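Local coordinates for TT1561 protein (Thermus thermophilus, PDB 1UF3), which is of unknown function but binds calcium ions and belongs to the calcineurin-like metallophosphoesterase superfamily, at the interface of chains A and B. Coordinates in Å, arbitrary orientation; residue numbers count along the deposited sequence, not the author numbering. Chains: chain A/B, hypothetical protein TT1561.

The interface of chains A and B. Residues chain A 147-149; chain B 2-3, 105.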
# COMPACT_ATOMS: atom_id res chain seq x y z
N LYS A 147 -20.77 20.08 -14.58
CA LYS A 147 -21.36 20.43 -13.30
C LYS A 147 -20.67 20.17 -11.97
O LYS A 147 -20.16 19.08 -11.71
CB LYS A 147 -22.76 19.80 -13.25
CG LYS A 147 -23.88 20.66 -13.82
CD LYS A 147 -23.64 21.12 -15.23
CE LYS A 147 -24.73 22.10 -15.64
NZ LYS A 147 -24.63 22.53 -17.07
N ASP A 148 -20.70 21.21 -11.12
CA ASP A 148 -20.17 21.19 -9.76
C ASP A 148 -18.78 20.64 -9.50
O ASP A 148 -18.56 19.96 -8.50
CB ASP A 148 -21.13 20.41 -8.84
CG ASP A 148 -22.58 20.74 -9.10
OD1 ASP A 148 -22.96 21.93 -9.05
OD2 ASP A 148 -23.36 19.79 -9.35
N TYR A 149 -17.83 20.92 -10.38
CA TYR A 149 -16.48 20.43 -10.15
C TYR A 149 -15.57 21.52 -9.64
O TYR A 149 -15.57 22.63 -10.17
CB TYR A 149 -15.87 19.87 -11.44
CG TYR A 149 -16.43 18.55 -11.91
CD1 TYR A 149 -17.38 18.50 -12.92
CD2 TYR A 149 -15.98 17.36 -11.36
CE1 TYR A 149 -17.88 17.28 -13.37
CE2 TYR A 149 -16.46 16.14 -11.80
CZ TYR A 149 -17.41 16.11 -12.80
OH TYR A 149 -17.89 14.89 -13.23
N ARG B 2 -24.17 15.64 -16.16
CA ARG B 2 -24.68 14.81 -15.08
C ARG B 2 -24.07 15.24 -13.74
O ARG B 2 -23.03 15.88 -13.70
CB ARG B 2 -24.36 13.33 -15.32
CG ARG B 2 -24.93 12.72 -16.60
CD ARG B 2 -24.77 11.19 -16.53
NE ARG B 2 -24.86 10.53 -17.83
CZ ARG B 2 -25.97 10.41 -18.55
NH1 ARG B 2 -27.12 10.89 -18.10
NH2 ARG B 2 -25.92 9.79 -19.72
N ARG B 3 -24.73 14.87 -12.64
CA ARG B 3 -24.24 15.22 -11.32
C ARG B 3 -24.05 13.96 -10.48
O ARG B 3 -24.29 12.85 -10.96
CB ARG B 3 -25.21 16.19 -10.63
CG ARG B 3 -25.31 17.56 -11.34
CD ARG B 3 -26.58 18.31 -10.95
NE ARG B 3 -26.77 19.53 -11.75
CZ ARG B 3 -26.11 20.66 -11.56
NH1 ARG B 3 -25.20 20.74 -10.59
NH2 ARG B 3 -26.34 21.72 -12.33
N ARG B 105 -20.63 8.93 -10.95
CA ARG B 105 -20.28 10.21 -10.34
C ARG B 105 -20.58 10.15 -8.83
O ARG B 105 -21.68 9.79 -8.42
CB ARG B 105 -21.10 11.32 -11.02
CG ARG B 105 -20.97 12.73 -10.41
CD ARG B 105 -19.62 13.39 -10.67
NE ARG B 105 -19.51 14.71 -10.04
CZ ARG B 105 -20.08 15.84 -10.48
NH1 ARG B 105 -20.82 15.85 -11.58
NH2 ARG B 105 -19.90 16.97 -9.81
O HOH W 1 -21.41 17.42 -15.35
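B:Arg105 turns CG away from its backbone N and bends about CB–CG (chi2 72°), which lays its guanidinium over A:Tyr149, whose own CG sits opposite the carbonyl carbon. The two flat groups stack nearly parallel, 17° apart, with B:Arg105 NH2 3.9 Å from the centroid of the A:Tyr149 ring in a cation-pi contact. An arginine suits this place because its flat cation can lie on an aromatic face and still spend N-H groups elsewhere: B:Arg105 NH2 donates to the backbone O of A:Lys147 at 2.9 Å, tilted from the carbonyl plane, and NH1 adds a weak bond to the same oxygen. A:Tyr149 supplies the broad, electron-rich surface, and its phenol OH reaches B:Arg105 CD at 3.4 Å. Beside this pair, B:Arg3, long enough to carry its charge across the gap, runs extended from CG to NE and crosses A:Asp148 at about a right angle. The carboxylate and guanidinium planes differ by 43°, and the short acid offers both oxygens to NH1 in a salt bridge that probably balances the arginine's charge. A:Asp148 OD1 lies in the guanidinium plane, 3.0 Å from B:Arg3 NH1; the modelled approach to OD2 is too short to trust in detail. A:Lys147 suits its place by having an apolar stem below its charged end: the stem runs across one face of the same guanidinium, though CG is modelled too close for its packing to be trusted, and NZ, a like charge, stays 5.1 Å from B:Arg3 NH2 without contact. A water joins A:Lys147 N to B:Arg2 O, 2.8 Å from each. The patch recurs by two-fold symmetry, although the structure alone does not show that this dimer is biological. In chain A it occupies the loop between 3-10 helix 142-145 and strand 151-155; chain B contributes its N-terminal segment before strand 7-12 and the turn joining strands 101-104 and 108-113.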